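Local structure of endo-1,4-b-d-mannanase (Trichoderma reesei, 1QNR) at residues Ile107-Asn112 with Ala163-Asn168; Trp28-Thr33 with Val53-Phe58; Phe240-Asp245 with Cys272-Tyr277; Phe305-Asp310 with Asn319-Thr324. The protein hydrolyses internal beta-1,4-mannosidic linkages in mannan polysaccharides, acting as a family 5 glycoside hydrolase of the TIM-barrel clan. One frame throughout, in Å; residues are numbered along the deposited sequence.

From the N terminus, contact 2 closes first, joining the loop after strand 21-25 to the end of strand 52-54 around helix 35-47. Contact 1 then pairs strands 105-109 and 161-165 across a helical excursion, contact 3 pairs 238-242 and 272-277 around helix 253-267, and contact 4 shuts a short loop after strand 300-309. The four follow one another in series, without nesting or crossing, round a single barrel sheet. R54 of contact 2 ties it to contacts 1 and 3: its guanidinium bridges to E165, and to E275 and E276. W306 of contact 4 packs on E276 and W56, joining it to contacts 3 and 2 at the C-terminal strand ends.

Contact 1: Ile107-Asn112 with Ala163-Asn168; sequences IIPFVN and AWELGN
I107-P109 and A163-E165 lie side by side as parallel neighbours in the (beta/alpha)8 barrel, their axes 4.6 Å apart at closest approach and inclined by 22°. The backbones are joined from I108 N to A163 O, from E165 N to I108 O and from F110 N to E165 O. The tight part is the face that carries I108 and W164, joined there by F110 from just past the strand. F110 reaches over with its far end, CZ lying 3.6 Å from W164 CE3; the ring planes are near parallel but slid apart, with 5.6 Å between centroids, and hardly overlap. I108 runs alongside the indole, CD1 4.1 Å from W164 CZ3, and W164 NE1 is tied to D195. Y144, V148 and V152 of helix 138-155 back the F110 ring, and an alanine at F110 would probably open a gap between that helix and W164, leaving the indole less firmly seated. On the barrel interior E165 lies beside P109, OE1 3.6 Å from P109 CB, while the same oxygen makes a salt bridge to R54. Side-chain contact is sparser at the loop end beyond the strands, toward what is probably the substrate cleft, where the side chain of N168 is about 5 Å from a bound mannose. Besides the backbone bond of N168 N to V111 O, two amides meet here. N168 OD1 is taken by R54 NH2, and N168 ND2 gives a nearly straight bond of 2.9 Å to N112 OD1, the donor standing 39° above the N112 carbonyl plane.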
# COMPACT_ATOMS: atom_id res chain seq x y z
N ILE A 107 5.37 -3.78 -1.32
CA ILE A 107 4.08 -3.94 -0.59
C ILE A 107 3.01 -4.09 -1.68
O ILE A 107 2.94 -3.20 -2.56
CB ILE A 107 3.81 -2.78 0.37
CG1 ILE A 107 4.87 -2.81 1.49
CG2 ILE A 107 2.35 -2.88 0.94
CD1 ILE A 107 4.78 -1.63 2.50
N ILE A 108 2.16 -5.14 -1.62
CA ILE A 108 1.19 -5.40 -2.69
C ILE A 108 -0.23 -5.63 -2.17
O ILE A 108 -0.54 -6.68 -1.57
CB ILE A 108 1.64 -6.67 -3.51
CG1 ILE A 108 3.07 -6.50 -4.06
CG2 ILE A 108 0.64 -6.91 -4.67
CD1 ILE A 108 3.58 -7.68 -4.91
N PRO A 109 -1.12 -4.63 -2.35
CA PRO A 109 -2.54 -4.79 -1.98
C PRO A 109 -3.34 -5.53 -3.05
O PRO A 109 -3.09 -5.40 -4.26
CB PRO A 109 -3.07 -3.30 -1.81
CG PRO A 109 -2.17 -2.56 -2.80
CD PRO A 109 -0.79 -3.22 -2.70
N PHE A 110 -4.40 -6.28 -2.62
CA PHE A 110 -5.18 -7.15 -3.49
C PHE A 110 -6.45 -6.57 -4.10
O PHE A 110 -6.92 -7.17 -5.08
CB PHE A 110 -5.58 -8.47 -2.74
CG PHE A 110 -4.43 -9.25 -2.15
CD1 PHE A 110 -3.43 -9.79 -2.98
CD2 PHE A 110 -4.38 -9.47 -0.77
CE1 PHE A 110 -2.41 -10.54 -2.43
CE2 PHE A 110 -3.31 -10.22 -0.23
CZ PHE A 110 -2.33 -10.77 -1.05
N VAL A 111 -6.97 -5.48 -3.54
CA VAL A 111 -8.22 -4.85 -4.06
C VAL A 111 -8.15 -3.36 -3.68
O VAL A 111 -7.49 -2.96 -2.69
CB VAL A 111 -9.49 -5.52 -3.47
CG1 VAL A 111 -9.61 -5.31 -1.96
CG2 VAL A 111 -10.77 -5.11 -4.22
N ASN A 112 -8.88 -2.53 -4.44
CA ASN A 112 -9.01 -1.09 -4.09
C ASN A 112 -10.37 -0.84 -3.40
O ASN A 112 -11.41 -1.35 -3.89
CB ASN A 112 -8.98 -0.27 -5.39
CG ASN A 112 -8.55 1.19 -5.12
OD1 ASN A 112 -8.40 1.66 -3.99
ND2 ASN A 112 -8.29 1.93 -6.20
N ALA A 163 5.46 -7.16 2.21
CA ALA A 163 4.21 -7.62 2.86
C ALA A 163 3.07 -7.75 1.83
O ALA A 163 2.98 -6.93 0.88
CB ALA A 163 3.76 -6.60 3.93
N TRP A 164 2.16 -8.67 2.15
CA TRP A 164 0.84 -8.72 1.45
C TRP A 164 -0.07 -7.71 2.18
O TRP A 164 0.04 -7.54 3.43
CB TRP A 164 0.24 -10.12 1.57
CG TRP A 164 1.07 -11.21 0.91
CD1 TRP A 164 1.63 -12.28 1.51
CD2 TRP A 164 1.44 -11.25 -0.48
NE1 TRP A 164 2.30 -13.05 0.58
CE2 TRP A 164 2.26 -12.39 -0.64
CE3 TRP A 164 1.21 -10.41 -1.60
CZ2 TRP A 164 2.78 -12.81 -1.87
CZ3 TRP A 164 1.80 -10.77 -2.83
CH2 TRP A 164 2.58 -11.95 -2.92
N GLU A 165 -0.96 -7.06 1.44
CA GLU A 165 -1.85 -6.03 2.02
C GLU A 165 -3.25 -6.34 1.55
O GLU A 165 -3.58 -6.58 0.37
CB GLU A 165 -1.32 -4.65 1.59
CG GLU A 165 -2.19 -3.48 2.13
CD GLU A 165 -1.39 -2.18 2.02
OE1 GLU A 165 -1.44 -1.59 0.92
OE2 GLU A 165 -0.66 -1.92 3.04
N LEU A 166 -4.19 -6.35 2.56
CA LEU A 166 -5.56 -6.79 2.22
C LEU A 166 -6.20 -5.86 1.22
O LEU A 166 -6.90 -6.38 0.29
CB LEU A 166 -6.38 -6.95 3.51
CG LEU A 166 -5.81 -7.87 4.61
CD1 LEU A 166 -6.94 -8.18 5.64
CD2 LEU A 166 -5.17 -9.13 4.06
N GLY A 167 -6.06 -4.52 1.31
CA GLY A 167 -6.62 -3.67 0.25
C GLY A 167 -6.00 -2.28 0.38
O GLY A 167 -5.29 -1.94 1.34
N ASN A 168 -6.29 -1.47 -0.66
CA ASN A 168 -5.93 -0.04 -0.57
C ASN A 168 -7.07 0.73 0.13
O ASN A 168 -8.15 0.89 -0.49
CB ASN A 168 -5.69 0.56 -1.93
CG ASN A 168 -5.35 2.07 -1.84
OD1 ASN A 168 -4.44 2.49 -1.09
ND2 ASN A 168 -6.10 2.86 -2.59

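Contact 2: Trp28-Thr33 with Val53-Phe58; sequences WCSFLT and VRVWGF
The 3-10 turn C29-F31 comes up against the chain just past strand 52-54, S30 CA and V55 CA standing 6.0 Å apart. The contact closes the first beta-alpha-beta crossover of the TIM barrel: strand 21-25 leads into this turn, helix 35-47 follows, and strand 52-54 returns parallel to the first. S30 carries the one hydrogen bond between the segments, OG donating to W56 O over 2.8 Å from 23° off the carbonyl plane. Its OG is anti to the carbonyl carbon (chi1 -59°), and there the hydroxyl also presses on V55, 3.3 Å from V55 CB. Beside it C29 CB meets V55 CG1 at 4.1 Å; the sulfur of C29 is locked to C26 and sits over the rim of one face of W28. V55 is thus held between the turn and I108 of the next strand. W56 turns its CB toward the turn but sends its indole away, probably into the substrate cleft, where NE1 is hydrogen-bonded to a glycerol. Its own neighbours flank it: W56 CB sits over the centre of the F58 ring, F58 CZ lies over one face of the indole near its rim, and W56 CZ3 lies over the rim of one face of the R54 guanidinium, which meets the indole at its edge. F31 completes the contact at its tip, its CZ 3.9 Å from W56 CB and near the plane of the indole. The carbonyl oxygen of F58, buried here with no hydrogen-bond partner in the model, meets this ring at its edge and in its plane, F31 CZ being 3.3 Å from F58 O.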
# COMPACT_ATOMS: atom_id res chain seq x y z
N TRP A 28 1.57 2.62 -10.44
CA TRP A 28 1.51 2.48 -11.90
C TRP A 28 2.65 1.62 -12.44
O TRP A 28 2.62 1.12 -13.60
CB TRP A 28 1.54 3.91 -12.52
CG TRP A 28 2.62 4.83 -11.98
CD1 TRP A 28 2.45 5.79 -11.02
CD2 TRP A 28 4.04 4.89 -12.35
NE1 TRP A 28 3.69 6.41 -10.74
CE2 TRP A 28 4.66 5.87 -11.56
CE3 TRP A 28 4.86 4.17 -13.29
CZ2 TRP A 28 6.02 6.26 -11.66
CZ3 TRP A 28 6.23 4.52 -13.34
CH2 TRP A 28 6.77 5.54 -12.54
N CYS A 29 3.63 1.30 -11.58
CA CYS A 29 4.73 0.44 -12.01
C CYS A 29 4.23 -0.94 -12.47
O CYS A 29 4.70 -1.59 -13.42
CB CYS A 29 5.69 0.27 -10.75
SG CYS A 29 6.94 1.66 -10.50
N SER A 30 3.14 -1.42 -11.79
CA SER A 30 2.55 -2.74 -12.12
C SER A 30 1.91 -2.85 -13.50
O SER A 30 1.64 -3.99 -13.91
CB SER A 30 1.33 -3.02 -11.13
OG SER A 30 1.91 -2.98 -9.81
N PHE A 31 1.65 -1.72 -14.17
CA PHE A 31 0.92 -1.77 -15.45
C PHE A 31 1.84 -1.36 -16.62
O PHE A 31 1.36 -1.20 -17.75
CB PHE A 31 -0.31 -0.81 -15.35
CG PHE A 31 -1.17 -1.02 -14.11
CD1 PHE A 31 -1.44 -2.34 -13.67
CD2 PHE A 31 -1.79 0.07 -13.50
CE1 PHE A 31 -2.27 -2.49 -12.51
CE2 PHE A 31 -2.64 -0.12 -12.43
CZ PHE A 31 -2.84 -1.39 -11.88
N LEU A 32 3.11 -1.17 -16.36
CA LEU A 32 4.08 -0.88 -17.46
C LEU A 32 4.23 -2.12 -18.34
O LEU A 32 4.55 -3.21 -17.84
CB LEU A 32 5.42 -0.47 -16.83
CG LEU A 32 5.41 0.85 -16.07
CD1 LEU A 32 6.74 1.04 -15.32
CD2 LEU A 32 5.14 2.09 -16.94
N THR A 33 4.20 -1.95 -19.67
CA THR A 33 4.33 -3.13 -20.55
C THR A 33 5.73 -3.24 -21.16
O THR A 33 6.10 -4.32 -21.66
CB THR A 33 3.36 -3.12 -21.73
OG1 THR A 33 3.50 -1.94 -22.53
CG2 THR A 33 1.93 -3.32 -21.21
N VAL A 53 8.96 -0.33 -2.23
CA VAL A 53 8.06 0.28 -3.22
C VAL A 53 6.67 -0.35 -3.03
O VAL A 53 6.54 -1.58 -2.94
CB VAL A 53 8.52 0.05 -4.70
CG1 VAL A 53 7.66 0.89 -5.67
CG2 VAL A 53 9.97 0.43 -4.86
N ARG A 54 5.63 0.50 -3.03
CA ARG A 54 4.21 0.00 -2.94
C ARG A 54 3.62 0.04 -4.35
O ARG A 54 3.62 1.11 -5.01
CB ARG A 54 3.48 0.82 -1.88
CG ARG A 54 2.01 0.30 -1.68
CD ARG A 54 1.54 0.80 -0.29
NE ARG A 54 0.08 0.56 -0.07
CZ ARG A 54 -0.89 1.47 -0.36
NH1 ARG A 54 -0.58 2.63 -0.96
NH2 ARG A 54 -2.13 1.18 0.03
N VAL A 55 3.14 -1.11 -4.85
CA VAL A 55 2.62 -1.23 -6.29
C VAL A 55 1.22 -1.83 -6.22
O VAL A 55 0.94 -2.64 -5.29
CB VAL A 55 3.60 -2.07 -7.15
CG1 VAL A 55 5.01 -1.44 -7.14
CG2 VAL A 55 3.67 -3.55 -6.74
N TRP A 56 0.35 -1.54 -7.21
CA TRP A 56 -1.00 -2.22 -7.16
C TRP A 56 -0.89 -3.70 -7.52
O TRP A 56 -0.29 -4.11 -8.53
CB TRP A 56 -2.00 -1.53 -8.09
CG TRP A 56 -2.56 -0.21 -7.58
CD1 TRP A 56 -3.43 0.55 -8.33
CD2 TRP A 56 -2.42 0.47 -6.30
NE1 TRP A 56 -3.87 1.62 -7.58
CE2 TRP A 56 -3.25 1.62 -6.36
CE3 TRP A 56 -1.65 0.22 -5.13
CZ2 TRP A 56 -3.41 2.51 -5.27
CZ3 TRP A 56 -1.81 1.16 -4.06
CH2 TRP A 56 -2.67 2.32 -4.11
N GLY A 57 -1.59 -4.56 -6.75
CA GLY A 57 -1.68 -6.00 -7.09
C GLY A 57 -3.01 -6.38 -7.70
O GLY A 57 -3.31 -7.61 -7.78
N PHE A 58 -3.76 -5.40 -8.22
CA PHE A 58 -5.06 -5.57 -8.81
C PHE A 58 -5.22 -4.70 -10.06
O PHE A 58 -4.54 -3.68 -10.23
CB PHE A 58 -6.20 -5.13 -7.78
CG PHE A 58 -6.00 -3.71 -7.22
CD1 PHE A 58 -6.46 -2.59 -7.97
CD2 PHE A 58 -5.36 -3.49 -6.01
CE1 PHE A 58 -6.24 -1.31 -7.46
CE2 PHE A 58 -5.17 -2.20 -5.48
CZ PHE A 58 -5.61 -1.11 -6.22

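Contact 3: Phe240-Asp245 with Cys272-Tyr277; sequences FHLYPD and CVFEEY
H241 is held between two successive glutamates, one at its edge and one over its face. H241 NE2 donates to E275 OE1 over 2.7 Å in an almost straight bond; E275 OE1 lies in the imidazole plane and accepts on its anti lone pair. E276 has CG anti to its carbonyl carbon (chi1 -62°), which sets that carbon 3.6 Å from the H241 ring centroid, directly over the centre; its carboxylate stacks there at 19° to the ring. Y243 OH gives its proton to E276 OE1 at 2.7 Å, on the anti side. In the next shell R54 bridges to both glutamates and E169 binds H241 ND1, so H241 and both glutamates have a further polar partner. An alanine at H241 would probably leave E275 OE1 and E169 without this partner and open a gap beneath the carboxylate of E276. The backbones hold the pair in register through F240 N to V273 O and E275 N to F240 O. On the opposite face of the sheet F240 CE2 touches F274 CD1 at 3.4 Å, F274 CA lies over the F240 ring, and C272 SG meets its edge. L242 CB comes to the rim of F274. This apolar layer of two parallel TIM-barrel strands is backed by helices 253-267 and 283-295, while strand 300-309 flanks C272-Y277.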
# COMPACT_ATOMS: atom_id res chain seq x y z
N PHE A 240 -0.85 3.72 8.21
CA PHE A 240 -1.73 4.91 8.23
C PHE A 240 -1.30 5.87 7.11
O PHE A 240 -0.15 5.81 6.64
CB PHE A 240 -1.80 5.66 9.56
CG PHE A 240 -0.49 6.23 10.03
CD1 PHE A 240 0.41 5.47 10.75
CD2 PHE A 240 -0.16 7.55 9.74
CE1 PHE A 240 1.64 5.97 11.25
CE2 PHE A 240 1.10 8.10 10.20
CZ PHE A 240 1.97 7.27 10.96
N HIS A 241 -2.26 6.66 6.59
CA HIS A 241 -2.03 7.60 5.47
C HIS A 241 -2.34 9.06 5.95
O HIS A 241 -2.80 9.17 7.06
CB HIS A 241 -2.98 7.23 4.29
CG HIS A 241 -2.78 5.82 3.72
ND1 HIS A 241 -3.57 5.31 2.70
CD2 HIS A 241 -1.96 4.78 4.04
CE1 HIS A 241 -3.19 4.10 2.36
NE2 HIS A 241 -2.22 3.72 3.20
N LEU A 242 -1.98 10.05 5.11
CA LEU A 242 -2.18 11.43 5.64
C LEU A 242 -2.38 12.40 4.44
O LEU A 242 -1.48 12.65 3.63
CB LEU A 242 -0.98 11.91 6.43
CG LEU A 242 -0.91 13.40 6.87
CD1 LEU A 242 -2.12 13.74 7.79
CD2 LEU A 242 0.42 13.67 7.63
N TYR A 243 -3.59 13.01 4.41
CA TYR A 243 -3.93 13.97 3.35
C TYR A 243 -4.80 15.12 3.88
O TYR A 243 -6.02 15.12 3.73
CB TYR A 243 -4.70 13.25 2.22
CG TYR A 243 -3.84 12.23 1.41
CD1 TYR A 243 -2.96 12.68 0.45
CD2 TYR A 243 -3.97 10.89 1.69
CE1 TYR A 243 -2.18 11.75 -0.26
CE2 TYR A 243 -3.18 9.94 1.03
CZ TYR A 243 -2.34 10.38 0.05
OH TYR A 243 -1.60 9.49 -0.75
N PRO A 244 -4.12 16.08 4.54
CA PRO A 244 -4.87 17.25 5.09
C PRO A 244 -5.73 17.97 4.04
O PRO A 244 -6.86 18.42 4.41
CB PRO A 244 -3.76 18.14 5.61
CG PRO A 244 -2.63 17.19 5.97
CD PRO A 244 -2.69 16.18 4.81
N ASP A 245 -5.31 18.09 2.78
CA ASP A 245 -6.16 18.74 1.76
C ASP A 245 -7.46 18.03 1.50
O ASP A 245 -8.41 18.72 1.10
CB ASP A 245 -5.43 18.86 0.40
CG ASP A 245 -4.14 19.63 0.46
OD1 ASP A 245 -4.23 20.80 0.79
OD2 ASP A 245 -3.08 19.01 0.23
N CYS A 272 4.68 0.64 13.18
CA CYS A 272 3.77 1.28 12.25
C CYS A 272 4.55 1.72 11.00
O CYS A 272 5.76 2.03 11.02
CB CYS A 272 3.33 2.64 12.82
SG CYS A 272 1.64 2.79 13.48
N VAL A 273 3.86 1.70 9.82
CA VAL A 273 4.39 2.25 8.55
C VAL A 273 3.50 3.44 8.14
O VAL A 273 2.26 3.31 8.01
CB VAL A 273 4.43 1.21 7.41
CG1 VAL A 273 4.88 1.82 6.06
CG2 VAL A 273 5.40 0.07 7.77
N PHE A 274 4.16 4.59 7.97
CA PHE A 274 3.52 5.84 7.50
C PHE A 274 3.46 5.68 5.96
O PHE A 274 4.44 6.03 5.26
CB PHE A 274 4.36 7.01 7.98
CG PHE A 274 4.00 8.42 7.65
CD1 PHE A 274 2.68 8.73 7.28
CD2 PHE A 274 4.94 9.45 7.73
CE1 PHE A 274 2.36 10.09 7.04
CE2 PHE A 274 4.64 10.79 7.46
CZ PHE A 274 3.32 11.09 7.13
N GLU A 275 2.41 5.04 5.46
CA GLU A 275 2.42 4.39 4.13
C GLU A 275 2.05 5.26 2.94
O GLU A 275 2.41 4.90 1.81
CB GLU A 275 1.45 3.17 4.22
CG GLU A 275 1.36 2.32 2.95
CD GLU A 275 0.39 1.15 3.11
OE1 GLU A 275 -0.82 1.37 3.33
OE2 GLU A 275 0.90 -0.02 2.90
N GLU A 276 1.34 6.38 3.17
CA GLU A 276 1.09 7.37 2.13
C GLU A 276 1.02 8.76 2.74
O GLU A 276 0.43 8.86 3.85
CB GLU A 276 -0.25 7.19 1.38
CG GLU A 276 -0.47 5.89 0.59
CD GLU A 276 -1.77 5.88 -0.14
OE1 GLU A 276 -2.44 6.97 -0.25
OE2 GLU A 276 -2.26 4.83 -0.63
N TYR A 277 1.49 9.79 2.06
CA TYR A 277 1.26 11.18 2.54
C TYR A 277 1.54 12.15 1.39
O TYR A 277 2.37 11.88 0.51
CB TYR A 277 2.13 11.52 3.75
CG TYR A 277 3.61 11.33 3.59
CD1 TYR A 277 4.49 12.32 3.10
CD2 TYR A 277 4.25 10.12 3.97
CE1 TYR A 277 5.85 12.13 2.99
CE2 TYR A 277 5.61 9.92 3.87
CZ TYR A 277 6.44 10.91 3.36
OH TYR A 277 7.82 10.73 3.24

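Contact 4: Phe305-Asp310 with Asn319-Thr324; sequences FWQWGD and NSDPYT
W306 and D321 cross at about a right angle, the indole meeting the carboxylate through its N-H. W306 NE1 donates to D321 OD2 over 2.9 Å; the oxygen is met on its syn side and lies close to the plane of the ring. The pyrrole edge also receives Y323, whose CB lies in the indole plane 3.7 Å from W306 CD1. Q307, joined to W306 by a cis peptide bond, lays its CB over the rim of one indole face. Its amide reaches on to the same carboxylate, NE2 giving a weak bond of 3.2 Å to D321 OD1 with the two planes 58° apart. D321 is therefore gripped at both oxygens, and OD1 also accepts from Y323 N at 2.9 Å, an Asx turn within the type I turn D321-T324. T324 fills the other end: CG2 packs 3.5 Å from G309 CA, and OG1 takes D321 N as donor. That hydroxyl gives its own proton to a water at 2.7 Å, which donates in turn to W308 O and N319 O and so joins strand and loop. Y323 meets Y243 edge to face outside the pair. Such a tryptophan followed by a cis bond at the end of the last barrel strand is common in clan GH-A enzymes, and here the position of W306, about 4 Å from a bound glycerol, is consistent with its lining the probable substrate cleft.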
# COMPACT_ATOMS: atom_id res chain seq x y z
N PHE A 305 6.35 8.23 0.83
CA PHE A 305 5.58 9.33 0.27
C PHE A 305 4.71 8.88 -0.91
O PHE A 305 5.04 7.92 -1.63
CB PHE A 305 6.48 10.52 -0.14
CG PHE A 305 7.50 10.24 -1.25
CD1 PHE A 305 8.73 9.65 -0.98
CD2 PHE A 305 7.16 10.49 -2.58
CE1 PHE A 305 9.67 9.48 -2.00
CE2 PHE A 305 8.12 10.26 -3.61
CZ PHE A 305 9.34 9.71 -3.32
N TRP A 306 3.57 9.61 -1.10
CA TRP A 306 2.77 9.47 -2.33
C TRP A 306 3.09 10.66 -3.22
O TRP A 306 2.78 11.83 -2.78
CB TRP A 306 1.24 9.41 -1.98
CG TRP A 306 0.43 9.23 -3.24
CD1 TRP A 306 0.02 10.21 -4.12
CD2 TRP A 306 -0.10 7.99 -3.77
NE1 TRP A 306 -0.69 9.65 -5.17
CE2 TRP A 306 -0.80 8.27 -4.97
CE3 TRP A 306 -0.05 6.66 -3.32
CZ2 TRP A 306 -1.40 7.31 -5.75
CZ3 TRP A 306 -0.73 5.67 -4.07
CH2 TRP A 306 -1.39 5.97 -5.29
N GLN A 307 3.78 10.56 -4.38
CA GLN A 307 4.15 9.29 -5.01
C GLN A 307 5.34 9.56 -5.96
O GLN A 307 5.65 10.71 -6.31
CB GLN A 307 3.00 8.73 -5.87
CG GLN A 307 2.55 9.67 -7.05
CD GLN A 307 1.58 8.97 -8.02
OE1 GLN A 307 1.58 7.78 -8.29
NE2 GLN A 307 0.67 9.80 -8.65
N TRP A 308 6.03 8.46 -6.38
CA TRP A 308 7.09 8.59 -7.37
C TRP A 308 6.59 9.01 -8.75
O TRP A 308 5.55 8.50 -9.19
CB TRP A 308 7.76 7.16 -7.51
CG TRP A 308 9.11 7.14 -8.22
CD1 TRP A 308 9.36 6.89 -9.52
CD2 TRP A 308 10.35 7.54 -7.59
NE1 TRP A 308 10.75 7.01 -9.75
CE2 TRP A 308 11.36 7.46 -8.57
CE3 TRP A 308 10.69 7.90 -6.25
CZ2 TRP A 308 12.73 7.73 -8.31
CZ3 TRP A 308 12.05 8.17 -5.99
CH2 TRP A 308 13.05 8.10 -7.03
N GLY A 309 7.34 9.92 -9.40
CA GLY A 309 7.11 10.23 -10.84
C GLY A 309 8.44 10.00 -11.59
O GLY A 309 9.50 10.24 -11.00
N ASP A 310 8.30 9.46 -12.80
CA ASP A 310 9.56 9.25 -13.57
C ASP A 310 9.26 9.36 -15.06
O ASP A 310 8.11 9.60 -15.49
CB ASP A 310 10.12 7.83 -13.23
CG ASP A 310 11.65 7.84 -13.18
OD1 ASP A 310 12.33 8.53 -14.01
OD2 ASP A 310 12.21 7.09 -12.31
N ASN A 319 2.39 7.95 -15.37
CA ASN A 319 1.15 8.49 -14.78
C ASN A 319 1.53 9.43 -13.64
O ASN A 319 2.61 9.26 -12.96
CB ASN A 319 0.30 7.29 -14.18
CG ASN A 319 -0.46 6.54 -15.26
OD1 ASN A 319 -0.19 6.54 -16.46
ND2 ASN A 319 -1.47 5.75 -14.82
N SER A 320 0.73 10.41 -13.25
CA SER A 320 1.04 11.40 -12.22
C SER A 320 -0.20 12.11 -11.69
O SER A 320 -1.28 11.96 -12.32
CB SER A 320 2.05 12.45 -12.76
OG SER A 320 1.41 13.28 -13.78
N ASP A 321 -0.06 12.79 -10.58
CA ASP A 321 -1.15 13.59 -9.98
C ASP A 321 -0.52 14.78 -9.27
O ASP A 321 0.73 15.01 -9.34
CB ASP A 321 -2.00 12.68 -9.07
CG ASP A 321 -1.33 12.23 -7.78
OD1 ASP A 321 -0.20 12.65 -7.45
OD2 ASP A 321 -2.05 11.37 -7.12
N PRO A 322 -1.23 15.66 -8.57
CA PRO A 322 -0.66 16.86 -7.94
C PRO A 322 0.30 16.57 -6.80
O PRO A 322 0.92 17.51 -6.27
CB PRO A 322 -1.92 17.64 -7.48
CG PRO A 322 -2.98 17.19 -8.49
CD PRO A 322 -2.75 15.68 -8.60
N TYR A 323 0.41 15.30 -6.33
CA TYR A 323 1.33 14.93 -5.26
C TYR A 323 2.56 14.25 -5.82
O TYR A 323 3.46 13.81 -5.02
CB TYR A 323 0.52 13.86 -4.43
CG TYR A 323 -0.70 14.42 -3.69
CD1 TYR A 323 -0.56 15.34 -2.67
CD2 TYR A 323 -1.94 13.92 -4.04
CE1 TYR A 323 -1.69 15.82 -1.94
CE2 TYR A 323 -3.08 14.36 -3.29
CZ TYR A 323 -2.91 15.32 -2.30
OH TYR A 323 -4.04 15.73 -1.59
N THR A 324 2.73 14.12 -7.12
CA THR A 324 3.94 13.47 -7.66
C THR A 324 5.21 14.25 -7.35
O THR A 324 5.31 15.50 -7.48
CB THR A 324 3.75 13.34 -9.20
OG1 THR A 324 2.72 12.40 -9.47
CG2 THR A 324 5.06 12.92 -9.88
O HOH W 1 3.59 10.01 -10.46